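Local structure of uncharacterized protein (Pediococcus pentosaceus, 3QKB) at residues V37-S42 / Q65-K70; S41-A46 / F56-D61; D51-F56 / G93-L98; G81-T86 / H101-V106. The protein is of unknown function, but belongs to the DUF74 family, assembles as a pentamer and may bind heavy metals. All blocks are in the same frame, centred on the assembly; numbering follows the deposited sequence.

Contact 1: residues V37-S42 / Q65-K70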
loop_
_atom_site.group_PDB
_atom_site.type_symbol
_atom_site.label_atom_id
_atom_site.label_comp_id
_atom_site.label_asym_id
_atom_site.label_seq_id
_atom_site.Cartn_x
_atom_site.Cartn_y
_atom_site.Cartn_z
ATOM N N VAL A 37 -6.953 4.542 13.974
ATOM C CA VAL A 37 -8.303 4.906 13.528
ATOM C C VAL A 37 -8.405 4.784 12.033
ATOM O O VAL A 37 -7.422 4.893 11.336
ATOM C CB VAL A 37 -8.692 6.348 13.922
ATOM C CG1 VAL A 37 -8.876 6.460 15.433
ATOM C CG2 VAL A 37 -7.663 7.348 13.395
ATOM N N GLU A 38 -9.626 4.558 11.561
ATOM C CA GLU A 38 -9.934 4.379 10.140
ATOM C C GLU A 38 -11.220 5.153 9.766
ATOM O O GLU A 38 -12.132 5.301 10.590
ATOM C CB GLU A 38 -10.137 2.904 9.794
ATOM C CG GLU A 38 -9.107 1.961 10.382
ATOM C CD GLU A 38 -9.406 1.493 11.811
ATOM O OE1 GLU A 38 -10.560 1.653 12.322
ATOM O OE2 GLU A 38 -8.462 0.950 12.419
ATOM N N ALA A 39 -11.282 5.611 8.521
ATOM C CA ALA A 39 -12.460 6.253 7.974
ATOM C C ALA A 39 -12.582 5.816 6.530
ATOM O O ALA A 39 -11.560 5.578 5.871
ATOM C CB ALA A 39 -12.329 7.757 8.065
ATOM N N THR A 40 -13.825 5.652 6.069
ATOM C CA THR A 40 -14.132 5.386 4.668
ATOM C C THR A 40 -15.070 6.504 4.157
ATOM O O THR A 40 -15.972 6.960 4.882
ATOM C CB THR A 40 -14.797 3.986 4.491
ATOM O OG1 THR A 40 -13.918 2.964 4.989
ATOM C CG2 THR A 40 -15.136 3.709 3.036
ATOM N N SER A 41 -14.835 6.961 2.937
ATOM C CA SER A 41 -15.778 7.844 2.262
ATOM C C SER A 41 -15.930 7.411 0.832
ATOM O O SER A 41 -15.008 6.875 0.251
ATOM C CB SER A 41 -15.299 9.291 2.313
ATOM O OG SER A 41 -13.973 9.364 1.824
ATOM N N SER A 42 -17.108 7.669 0.283
ATOM C CA SER A 42 -17.465 7.207 -1.039
ATOM C C SER A 42 -18.461 8.135 -1.737
ATOM O O SER A 42 -19.134 8.960 -1.077
ATOM C CB SER A 42 -18.049 5.792 -0.960
ATOM O OG SER A 42 -19.342 5.794 -0.363
ATOM N N GLN A 65 -11.067 14.529 7.277
ATOM C CA GLN A 65 -11.924 15.172 8.293
ATOM C C GLN A 65 -12.539 14.146 9.246
ATOM O O GLN A 65 -12.609 14.396 10.436
ATOM C CB GLN A 65 -13.052 16.034 7.677
ATOM C CG GLN A 65 -12.620 17.391 7.067
ATOM C CD GLN A 65 -11.895 18.306 8.064
ATOM O OE1 GLN A 65 -12.521 19.003 8.874
ATOM N NE2 GLN A 65 -10.559 18.291 8.010
ATOM N N LYS A 66 -12.968 12.999 8.726
ATOM C CA LYS A 66 -13.486 11.924 9.574
ATOM C C LYS A 66 -12.415 11.430 10.537
ATOM O O LYS A 66 -12.692 11.247 11.711
ATOM C CB LYS A 66 -14.010 10.750 8.732
ATOM C CG LYS A 66 -15.344 10.999 8.020
ATOM C CD LYS A 66 -15.854 9.694 7.381
ATOM C CE LYS A 66 -17.084 9.891 6.510
ATOM N NZ LYS A 66 -17.998 8.706 6.592
ATOM N N LEU A 67 -11.197 11.222 10.026
ATOM C CA LEU A 67 -10.077 10.727 10.844
ATOM C C LEU A 67 -9.702 11.730 11.919
ATOM O O LEU A 67 -9.509 11.346 13.061
ATOM C CB LEU A 67 -8.843 10.386 9.985
ATOM C CG LEU A 67 -8.890 9.116 9.105
ATOM C CD1 LEU A 67 -7.605 9.003 8.297
ATOM C CD2 LEU A 67 -9.119 7.841 9.900
ATOM N N LYS A 68 -9.640 13.013 11.562
ATOM C CA LYS A 68 -9.324 14.086 12.530
ATOM C C LYS A 68 -10.343 14.161 13.651
ATOM O O LYS A 68 -9.958 14.201 14.806
ATOM C CB LYS A 68 -9.190 15.442 11.829
ATOM C CG LYS A 68 -7.868 15.618 11.087
ATOM C CD LYS A 68 -7.869 16.888 10.251
ATOM C CE LYS A 68 -6.496 17.175 9.650
ATOM N NZ LYS A 68 -6.370 18.572 9.144
ATOM N N LYS A 69 -11.634 14.123 13.299
ATOM C CA LYS A 69 -12.727 14.094 14.293
ATOM C C LYS A 69 -12.618 12.879 15.246
ATOM O O LYS A 69 -12.891 13.019 16.432
ATOM C CB LYS A 69 -14.119 14.146 13.622
ATOM N N LYS A 70 -12.178 11.719 14.738
ATOM C CA LYS A 70 -11.928 10.541 15.598
ATOM C C LYS A 70 -10.719 10.744 16.501
ATOM O O LYS A 70 -10.725 10.292 17.639
ATOM C CB LYS A 70 -11.758 9.259 14.770
ATOM C CG LYS A 70 -13.062 8.726 14.199
ATOM C CD LYS A 70 -12.918 7.326 13.574
ATOM C CE LYS A 70 -14.217 6.905 12.867
ATOM N NZ LYS A 70 -14.330 5.449 12.604
#
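Ala-39 and Leu-67 meet where strand 37-42 comes closest to helix 65-70, the two axes being 7.5 Å apart. This is the tight part of the contact. The CB of Ala-39 points at the helix and touches CB of Lys-66 at 3.5 Å, and its small methyl lets the helix come in close. Leu-67 sets off to one side of the strand, but its CD2 methyl swings back and lies against the peptide between Glu-38 and Ala-39. The same methyl packs on CG2 of Val-37 at 3.8 Å, the two side chains running past each other in opposite directions. Leu-67 also touches Ile-79 and Leu-82 of strand 78-91.

The looser side is held by two lysines one helical turn apart, both partly exposed. Lys-70, extended beyond CG, brings NZ to Glu-38 O at 3.0 Å, with a C=O...N angle of 176°. Lys-66, kinked only at its last torsion, puts NZ 3.2 Å from Thr-40 O. These two carbonyls are on the strand edge, whereas Val-37, Ala-39 and Ser-41 bond through their backbones to strand 94-109. The carboxylate of Glu-38 is engaged by Lys-64 and Tyr-84 of the second subunit. A helix packed on one face of a beta sheet, running roughly antiparallel to the strand at 149°, is the alpha/beta layer from which this beta/alpha-propeller pentamer is built.

Contact 2: residues S41-A46 / F56-D61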
loop_
_atom_site.group_PDB
_atom_site.type_symbol
_atom_site.label_atom_id
_atom_site.label_comp_id
_atom_site.label_asym_id
_atom_site.label_seq_id
_atom_site.Cartn_x
_atom_site.Cartn_y
_atom_site.Cartn_z
ATOM N N SER A 41 -14.835 6.961 2.937
ATOM C CA SER A 41 -15.778 7.844 2.262
ATOM C C SER A 41 -15.930 7.411 0.832
ATOM O O SER A 41 -15.008 6.875 0.251
ATOM C CB SER A 41 -15.299 9.291 2.313
ATOM O OG SER A 41 -13.973 9.364 1.824
ATOM N N SER A 42 -17.108 7.669 0.283
ATOM C CA SER A 42 -17.465 7.207 -1.039
ATOM C C SER A 42 -18.461 8.135 -1.737
ATOM O O SER A 42 -19.134 8.960 -1.077
ATOM C CB SER A 42 -18.049 5.792 -0.960
ATOM O OG SER A 42 -19.342 5.794 -0.363
ATOM N N LEU A 43 -18.533 8.012 -3.063
ATOM C CA LEU A 43 -19.561 8.674 -3.834
ATOM C C LEU A 43 -19.959 7.848 -5.020
ATOM O O LEU A 43 -19.218 7.005 -5.441
ATOM C CB LEU A 43 -19.110 10.080 -4.273
ATOM C CG LEU A 43 -17.929 10.232 -5.233
ATOM C CD1 LEU A 43 -18.354 9.990 -6.674
ATOM C CD2 LEU A 43 -17.315 11.659 -5.075
HETATM N N MSE A 44 -21.146 8.130 -5.553
HETATM C CA MSE A 44 -21.689 7.440 -6.713
HETATM C C MSE A 44 -21.534 8.328 -7.949
HETATM O O MSE A 44 -21.967 9.483 -7.934
HETATM C CB MSE A 44 -23.177 7.117 -6.491
HETATM C CG MSE A 44 -23.796 6.209 -7.546
HETATM SE SE MSE A 44 -25.717 6.073 -7.375
HETATM C CE MSE A 44 -25.821 4.288 -6.716
ATOM N N LEU A 45 -20.947 7.764 -9.017
ATOM C CA LEU A 45 -20.768 8.458 -10.293
ATOM C C LEU A 45 -22.050 8.419 -11.129
ATOM O O LEU A 45 -22.737 7.385 -11.165
ATOM C CB LEU A 45 -19.647 7.824 -11.091
ATOM C CG LEU A 45 -18.215 7.930 -10.523
ATOM C CD1 LEU A 45 -17.306 6.935 -11.198
ATOM C CD2 LEU A 45 -17.670 9.371 -10.658
ATOM N N ALA A 46 -22.376 9.546 -11.794
ATOM C CA ALA A 46 -23.364 9.542 -12.897
ATOM C C ALA A 46 -22.753 8.822 -14.085
ATOM O O ALA A 46 -21.521 8.773 -14.214
ATOM C CB ALA A 46 -23.755 10.947 -13.292
ATOM N N PHE A 56 -12.123 11.915 -6.862
ATOM C CA PHE A 56 -11.450 11.391 -5.670
ATOM C C PHE A 56 -10.955 12.485 -4.721
ATOM O O PHE A 56 -10.830 12.235 -3.533
ATOM C CB PHE A 56 -10.245 10.493 -6.033
ATOM C CG PHE A 56 -10.583 9.044 -6.201
ATOM C CD1 PHE A 56 -10.659 8.224 -5.104
ATOM C CD2 PHE A 56 -10.805 8.491 -7.465
ATOM C CE1 PHE A 56 -10.956 6.868 -5.249
ATOM C CE2 PHE A 56 -11.100 7.144 -7.628
ATOM C CZ PHE A 56 -11.180 6.329 -6.532
ATOM N N ASP A 57 -10.632 13.666 -5.243
ATOM C CA ASP A 57 -10.109 14.766 -4.416
ATOM C C ASP A 57 -10.974 15.020 -3.168
ATOM O O ASP A 57 -10.468 14.997 -2.036
ATOM C CB ASP A 57 -9.988 16.060 -5.253
ATOM C CG ASP A 57 -8.819 16.009 -6.303
ATOM O OD1 ASP A 57 -8.017 15.002 -6.362
ATOM O OD2 ASP A 57 -8.723 17.004 -7.067
ATOM N N GLN A 58 -12.278 15.177 -3.403
ATOM C CA GLN A 58 -13.303 15.311 -2.343
ATOM C C GLN A 58 -13.183 14.262 -1.266
ATOM O O GLN A 58 -13.320 14.557 -0.079
ATOM C CB GLN A 58 -14.721 15.115 -2.898
ATOM C CG GLN A 58 -15.166 15.982 -4.019
ATOM C CD GLN A 58 -16.371 15.398 -4.689
ATOM O OE1 GLN A 58 -16.441 15.325 -5.926
ATOM N NE2 GLN A 58 -17.330 14.938 -3.880
ATOM N N LEU A 59 -13.043 13.016 -1.717
ATOM C CA LEU A 59 -13.141 11.858 -0.857
ATOM C C LEU A 59 -11.941 11.777 0.079
ATOM O O LEU A 59 -12.093 11.437 1.245
ATOM C CB LEU A 59 -13.273 10.577 -1.697
ATOM C CG LEU A 59 -14.536 10.416 -2.548
ATOM C CD1 LEU A 59 -14.416 9.184 -3.392
ATOM C CD2 LEU A 59 -15.790 10.336 -1.695
ATOM N N PHE A 60 -10.755 12.105 -0.428
ATOM C CA PHE A 60 -9.575 12.205 0.429
ATOM C C PHE A 60 -9.777 13.257 1.526
ATOM O O PHE A 60 -9.459 12.989 2.680
ATOM C CB PHE A 60 -8.313 12.551 -0.373
ATOM C CG PHE A 60 -7.819 11.440 -1.257
ATOM C CD1 PHE A 60 -7.361 10.250 -0.709
ATOM C CD2 PHE A 60 -7.783 11.594 -2.647
ATOM C CE1 PHE A 60 -6.904 9.205 -1.530
ATOM C CE2 PHE A 60 -7.320 10.562 -3.469
ATOM C CZ PHE A 60 -6.876 9.367 -2.905
ATOM N N ASP A 61 -10.300 14.439 1.161
ATOM C CA ASP A 61 -10.603 15.498 2.145
ATOM C C ASP A 61 -11.577 15.019 3.198
ATOM O O ASP A 61 -11.346 15.226 4.393
ATOM C CB ASP A 61 -11.185 16.758 1.475
ATOM C CG ASP A 61 -10.115 17.796 1.109
ATOM O OD1 ASP A 61 -8.933 17.425 0.888
ATOM O OD2 ASP A 61 -10.474 19.001 1.021
#
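Leu-59 and Leu-43 lean across each other obliquely, and their methyls make the apolar centre of this contact. CD2 of Leu-43 lies 3.9 Å from CD2 of Leu-59, and the CG of Leu-43 faces both Leu-59 methyls, CD1 and CD2, 4.1 Å from each. With chi1 at 65°, Leu-43 holds CG between its backbone N and carbonyl carbon, which turns the branch toward the helix. Leu-59 reaches further: its CD2 lies on the backbone of Ser-42, 3.5 Å from that residue's C atom. Toward the solvent side the extended Gln-58 crosses Leu-43 at about a right angle, and its NE2 comes within 3.5 Å of Leu-43 CD2, a contact of amide on methyl.

The one polar link across the two segments comes from Ser-41, whose OG donates to Leu-59 O at 2.9 Å. It approaches from the flank, with a C=O...OG angle of 118°, tilted 33° from the carbonyl plane. Replacing Ser-41 by alanine removes the hydroxyl and is likely to leave Leu-59 O without this donor.

The pair of segments runs antiparallel at 152°. Along its edge, strand 41-44 pairs with strand 94-109, Ser-41 with Val-100 and Leu-43 with Leu-98. Leu-59 also packs on Val-100, and Phe-56 and Phe-60 on Thr-86, so the first turns of helix 56-73 reach three strands, 31-44, 94-109 and 78-91.

Contact 3: residues D51-F56 / G93-L98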
loop_
_atom_site.group_PDB
_atom_site.type_symbol
_atom_site.label_atom_id
_atom_site.label_comp_id
_atom_site.label_asym_id
_atom_site.label_seq_id
_atom_site.Cartn_x
_atom_site.Cartn_y
_atom_site.Cartn_z
ATOM N N ASP A 51 -15.416 8.949 -16.454
ATOM C CA ASP A 51 -14.025 9.413 -16.635
ATOM C C ASP A 51 -13.512 10.388 -15.551
ATOM O O ASP A 51 -12.355 10.769 -15.594
ATOM C CB ASP A 51 -13.846 10.030 -18.039
ATOM C CG ASP A 51 -14.687 11.264 -18.257
ATOM O OD1 ASP A 51 -15.792 11.339 -17.684
ATOM O OD2 ASP A 51 -14.260 12.143 -19.029
ATOM N N LYS A 52 -14.344 10.748 -14.568
ATOM C CA LYS A 52 -14.058 11.898 -13.677
ATOM C C LYS A 52 -13.326 11.457 -12.418
ATOM O O LYS A 52 -13.856 11.568 -11.311
ATOM C CB LYS A 52 -15.360 12.615 -13.283
ATOM C CG LYS A 52 -16.203 13.129 -14.440
ATOM C CD LYS A 52 -15.587 14.355 -15.128
ATOM C CE LYS A 52 -16.587 15.008 -16.102
ATOM N NZ LYS A 52 -17.171 14.070 -17.127
ATOM N N TYR A 53 -12.093 10.967 -12.572
ATOM C CA TYR A 53 -11.329 10.448 -11.414
ATOM C C TYR A 53 -10.790 11.559 -10.513
ATOM O O TYR A 53 -10.507 11.306 -9.359
ATOM C CB TYR A 53 -10.272 9.412 -11.869
ATOM C CG TYR A 53 -10.990 8.254 -12.514
ATOM C CD1 TYR A 53 -11.703 7.332 -11.730
ATOM C CD2 TYR A 53 -11.125 8.174 -13.898
ATOM C CE1 TYR A 53 -12.459 6.318 -12.307
ATOM C CE2 TYR A 53 -11.873 7.148 -14.486
ATOM C CZ TYR A 53 -12.533 6.225 -13.674
ATOM O OH TYR A 53 -13.282 5.241 -14.254
ATOM N N ASN A 54 -10.747 12.798 -11.017
ATOM C CA ASN A 54 -10.585 14.041 -10.205
ATOM C C ASN A 54 -11.525 14.150 -9.006
ATOM O O ASN A 54 -11.259 14.864 -8.045
ATOM C CB ASN A 54 -10.774 15.298 -11.097
ATOM C CG ASN A 54 -12.151 15.335 -11.805
ATOM O OD1 ASN A 54 -12.411 14.551 -12.722
ATOM N ND2 ASN A 54 -13.020 16.250 -11.377
HETATM N N MSE A 55 -12.666 13.468 -9.088
HETATM C CA MSE A 55 -13.631 13.469 -8.003
HETATM C C MSE A 55 -13.209 12.702 -6.771
HETATM O O MSE A 55 -13.880 12.815 -5.740
HETATM C CB MSE A 55 -14.982 12.948 -8.491
HETATM C CG MSE A 55 -15.695 13.948 -9.416
HETATM SE SE MSE A 55 -17.442 13.327 -9.723
HETATM C CE MSE A 55 -18.424 14.561 -8.578
ATOM N N PHE A 56 -12.123 11.915 -6.862
ATOM C CA PHE A 56 -11.450 11.391 -5.670
ATOM C C PHE A 56 -10.955 12.485 -4.721
ATOM O O PHE A 56 -10.830 12.235 -3.533
ATOM C CB PHE A 56 -10.245 10.493 -6.033
ATOM C CG PHE A 56 -10.583 9.044 -6.201
ATOM C CD1 PHE A 56 -10.659 8.224 -5.104
ATOM C CD2 PHE A 56 -10.805 8.491 -7.465
ATOM C CE1 PHE A 56 -10.956 6.868 -5.249
ATOM C CE2 PHE A 56 -11.100 7.144 -7.628
ATOM C CZ PHE A 56 -11.180 6.329 -6.532
ATOM N N GLY A 93 -20.619 -3.479 -15.499
ATOM C CA GLY A 93 -19.582 -3.113 -16.457
ATOM C C GLY A 93 -19.351 -1.631 -16.671
ATOM O O GLY A 93 -18.923 -1.238 -17.755
ATOM N N ALA A 94 -19.642 -0.811 -15.660
ATOM C CA ALA A 94 -19.276 0.598 -15.670
ATOM C C ALA A 94 -18.847 0.971 -14.265
ATOM O O ALA A 94 -19.402 0.441 -13.310
ATOM C CB ALA A 94 -20.430 1.436 -16.085
ATOM N N PRO A 95 -17.870 1.888 -14.128
ATOM C CA PRO A 95 -17.544 2.463 -12.833
ATOM C C PRO A 95 -18.734 3.174 -12.259
ATOM O O PRO A 95 -19.361 3.969 -12.969
ATOM C CB PRO A 95 -16.467 3.486 -13.161
ATOM C CG PRO A 95 -15.991 3.143 -14.461
ATOM C CD PRO A 95 -17.001 2.413 -15.182
ATOM N N LYS A 96 -19.090 2.841 -11.018
ATOM C CA LYS A 96 -20.279 3.424 -10.343
ATOM C C LYS A 96 -19.949 4.076 -9.007
ATOM O O LYS A 96 -20.577 5.061 -8.680
ATOM C CB LYS A 96 -21.363 2.370 -10.145
ATOM C CG LYS A 96 -22.749 2.897 -9.781
ATOM C CD LYS A 96 -23.471 3.477 -11.021
ATOM C CE LYS A 96 -24.777 4.226 -10.677
ATOM N NZ LYS A 96 -25.099 5.202 -11.757
ATOM N N PHE A 97 -19.007 3.522 -8.221
ATOM C CA PHE A 97 -18.593 4.147 -6.954
ATOM C C PHE A 97 -17.087 4.346 -6.877
ATOM O O PHE A 97 -16.313 3.469 -7.279
ATOM C CB PHE A 97 -19.026 3.323 -5.759
ATOM C CG PHE A 97 -20.460 2.993 -5.751
ATOM C CD1 PHE A 97 -21.377 3.869 -5.209
ATOM C CD2 PHE A 97 -20.912 1.796 -6.294
ATOM C CE1 PHE A 97 -22.732 3.558 -5.209
ATOM C CE2 PHE A 97 -22.272 1.479 -6.294
ATOM C CZ PHE A 97 -23.181 2.362 -5.763
ATOM N N LEU A 98 -16.689 5.513 -6.358
ATOM C CA LEU A 98 -15.326 5.804 -5.974
ATOM C C LEU A 98 -15.274 5.734 -4.447
ATOM O O LEU A 98 -16.075 6.329 -3.782
ATOM C CB LEU A 98 -14.913 7.192 -6.477
ATOM C CG LEU A 98 -15.027 7.462 -7.991
ATOM C CD1 LEU A 98 -14.437 8.840 -8.364
ATOM C CD2 LEU A 98 -14.367 6.340 -8.817
#
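Leu-98 reaches from strand 94-98 to the chain leading into helix 56-73, and each of its side-chain carbons meets a partner there. CB sits over one face of the Phe-56 ring, a CH-pi contact 4.1 Å from the ring centroid and 20° off the normal. CG follows along the same ring, 4.0 Å from CE2 of Phe-56. At CG the chain divides. CD1 stays near the ring and passes to the backbone side of the loop, with CB of Met-55 at 4.1 Å and the carbonyl of Lys-52 at a similar distance. CD2 lies 3.6 Å from CE2 of Phe-56 and continues to CE1 of Tyr-53 at 4.0 Å, so one methyl bridges two aromatic rings. A chi1 of -57° sets CG anti to the carbonyl carbon, and chi2, at -174°, then places the two methyls.

Beyond Leu-98, Tyr-53 reaches along the strand to Pro-95, crossing it at about a right angle with OH 3.4 Å from CG of the proline. A serine in place of Phe-56 would probably strip Leu-98 of the face its CB lies on and open a gap between the loop and the sheet.

Both rings also work between chains: Phe-56 meets His-101 and Tyr-53 meets Phe-97, each of the third subunit. An inverse gamma turn bends the chain at Lys-52. In the hairpin, Lys-96 and Phe-97 stand opposite the single residue Val-89, a classic beta bulge, with the flanking Pro-95 and Leu-98 packed on the chain leading into the helix.

Contact 4: residues G81-T86 / H101-V106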
loop_
_atom_site.group_PDB
_atom_site.type_symbol
_atom_site.label_atom_id
_atom_site.label_comp_id
_atom_site.label_asym_id
_atom_site.label_seq_id
_atom_site.Cartn_x
_atom_site.Cartn_y
_atom_site.Cartn_z
ATOM N N GLY A 81 1.421 8.319 10.480
ATOM C CA GLY A 81 1.353 7.072 9.731
ATOM C C GLY A 81 0.157 6.962 8.808
ATOM O O GLY A 81 -0.297 5.861 8.558
ATOM N N LEU A 82 -0.357 8.091 8.297
ATOM C CA LEU A 82 -1.512 8.061 7.399
ATOM C C LEU A 82 -1.200 7.269 6.138
ATOM O O LEU A 82 -0.135 7.437 5.535
ATOM C CB LEU A 82 -1.947 9.477 7.004
ATOM C CG LEU A 82 -3.144 9.639 6.036
ATOM C CD1 LEU A 82 -4.408 8.983 6.576
ATOM C CD2 LEU A 82 -3.367 11.122 5.742
ATOM N N LYS A 83 -2.121 6.380 5.782
ATOM C CA LYS A 83 -2.180 5.777 4.450
ATOM C C LYS A 83 -3.617 5.823 3.929
ATOM O O LYS A 83 -4.569 5.984 4.708
ATOM C CB LYS A 83 -1.698 4.331 4.481
ATOM C CG LYS A 83 -0.262 4.141 4.951
ATOM C CD LYS A 83 0.818 4.748 3.996
ATOM C CE LYS A 83 2.241 4.782 4.655
ATOM N NZ LYS A 83 2.310 5.252 6.146
ATOM N N TYR A 84 -3.751 5.693 2.611
ATOM C CA TYR A 84 -5.039 5.614 1.938
ATOM C C TYR A 84 -5.095 4.374 1.067
ATOM O O TYR A 84 -4.170 4.124 0.302
ATOM C CB TYR A 84 -5.229 6.778 1.000
ATOM C CG TYR A 84 -5.308 8.145 1.600
ATOM C CD1 TYR A 84 -6.334 8.491 2.448
ATOM C CD2 TYR A 84 -4.424 9.139 1.203
ATOM C CE1 TYR A 84 -6.451 9.801 2.940
ATOM C CE2 TYR A 84 -4.516 10.421 1.679
ATOM C CZ TYR A 84 -5.519 10.761 2.544
ATOM O OH TYR A 84 -5.570 12.060 2.993
ATOM N N ASN A 85 -6.189 3.630 1.144
ATOM C CA ASN A 85 -6.553 2.672 0.101
ATOM C C ASN A 85 -7.642 3.300 -0.756
ATOM O O ASN A 85 -8.484 4.042 -0.233
ATOM C CB ASN A 85 -7.054 1.355 0.712
ATOM C CG ASN A 85 -5.995 0.648 1.544
ATOM O OD1 ASN A 85 -4.848 1.117 1.657
ATOM N ND2 ASN A 85 -6.367 -0.491 2.124
ATOM N N THR A 86 -7.634 2.990 -2.056
ATOM C CA THR A 86 -8.652 3.444 -3.000
ATOM C C THR A 86 -9.221 2.270 -3.792
ATOM O O THR A 86 -8.501 1.314 -4.099
ATOM C CB THR A 86 -8.077 4.485 -3.984
ATOM O OG1 THR A 86 -6.787 4.061 -4.444
ATOM C CG2 THR A 86 -7.937 5.816 -3.326
ATOM N N HIS A 101 -10.448 4.716 1.583
ATOM C CA HIS A 101 -10.267 4.404 2.997
ATOM C C HIS A 101 -9.036 5.105 3.467
ATOM O O HIS A 101 -7.991 4.958 2.849
ATOM C CB HIS A 101 -10.063 2.912 3.203
ATOM C CG HIS A 101 -10.990 2.075 2.409
ATOM N ND1 HIS A 101 -12.304 1.893 2.772
ATOM C CD2 HIS A 101 -10.811 1.398 1.254
ATOM C CE1 HIS A 101 -12.896 1.141 1.867
ATOM N NE2 HIS A 101 -12.014 0.830 0.934
ATOM N N GLY A 102 -9.148 5.851 4.559
ATOM C CA GLY A 102 -7.983 6.467 5.221
ATOM C C GLY A 102 -7.763 5.834 6.584
ATOM O O GLY A 102 -8.737 5.529 7.284
ATOM N N TYR A 103 -6.505 5.632 6.969
ATOM C CA TYR A 103 -6.211 5.183 8.327
ATOM C C TYR A 103 -4.870 5.652 8.812
ATOM O O TYR A 103 -4.010 6.016 8.020
ATOM C CB TYR A 103 -6.305 3.665 8.433
ATOM C CG TYR A 103 -5.266 2.892 7.643
ATOM C CD1 TYR A 103 -5.448 2.624 6.288
ATOM C CD2 TYR A 103 -4.137 2.388 8.255
ATOM C CE1 TYR A 103 -4.497 1.883 5.543
ATOM C CE2 TYR A 103 -3.170 1.648 7.522
ATOM C CZ TYR A 103 -3.358 1.413 6.166
ATOM O OH TYR A 103 -2.414 0.679 5.450
ATOM N N GLY A 104 -4.715 5.665 10.134
ATOM C CA GLY A 104 -3.489 6.170 10.771
ATOM C C GLY A 104 -3.491 5.995 12.275
ATOM O O GLY A 104 -4.449 5.471 12.833
ATOM N N THR A 105 -2.412 6.425 12.923
ATOM C CA THR A 105 -2.263 6.263 14.370
ATOM C C THR A 105 -2.429 7.597 15.084
ATOM O O THR A 105 -1.675 8.522 14.829
ATOM C CB THR A 105 -0.896 5.665 14.710
ATOM O OG1 THR A 105 -0.706 4.472 13.944
ATOM C CG2 THR A 105 -0.810 5.338 16.195
ATOM N N VAL A 106 -3.411 7.682 15.980
ATOM C CA VAL A 106 -3.634 8.883 16.770
ATOM C C VAL A 106 -2.670 8.882 17.946
ATOM O O VAL A 106 -2.637 7.908 18.699
ATOM C CB VAL A 106 -5.043 8.940 17.320
ATOM C CG1 VAL A 106 -5.217 10.180 18.195
ATOM C CG2 VAL A 106 -6.044 8.946 16.186
#
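His-101 O takes the backbone N of Asn-85 at 2.8 Å in the carbonyl plane, while the CA of Tyr-84 adds a CA-H...O contact at 3.2 Å and the Tyr-84 ring turns its edge to the same oxygen. This is the antiparallel beta hairpin of strands 78-91 and 94-109. The bond is returned: His-101 N reaches Asn-85 O, nearly straight at 171°, and further along Lys-83 and Tyr-103 exchange N-H...O bonds of 3.0 Å each. Lys-83/Tyr-103 and Asn-85/His-101 are thus hydrogen-bonded pairs, with Tyr-84/Gly-102 the non-hydrogen-bonded pair between them. Gly-102 has no side chain there, and CD1 of Tyr-84 lies 3.8 Å from its CA.

On the face shared by Lys-83, Asn-85, His-101 and Tyr-103, the Tyr-103 side chain leaves with chi1 at 66° and leans over its neighbour, so that CB of Lys-83 meets the ring obliquely, off-centre, in a CH-pi contact. His-101 packs beside Asn-85, its CD2 at 3.8 Å from CB of Asn-85, with its nitrogens bonded to Glu-87 and to Thr-40. The same face meets the second subunit: Tyr-103 OH and Asn-85 ND2 bond to the backbone N and O of Tyr-84 of that subunit. With ND2 held there, the amide stands almost perpendicular to the Tyr-103 ring, the planes 84° apart, and its OD1 lies in the ring plane at the edge, 4.0 Å from CE1.

Overall arrangement
Contacts 1 and 2 are successive steps of one interface, strand 31-44 on helix 56-73, sharing Ser-41 and Ser-42 with centres about 13 Å apart. Contact 3 adjoins it, joining the chain before the helix to the neighbouring strand 94-109: its centre is about 8 Å from that of contact 2, and Leu-43 N lies 3.1 Å from Leu-98 O as the strands pair. Contact 4, centred about 9 Å from contact 1, belongs to the same sheet; Ala-39 O and Gly-102 N are 2.8 Å apart. Phe-56 and Phe-60 reach Thr-86, tying the helix start to the hairpin. All four contacts touch the second subunit, and contacts 2, 3 and 4 the third as well.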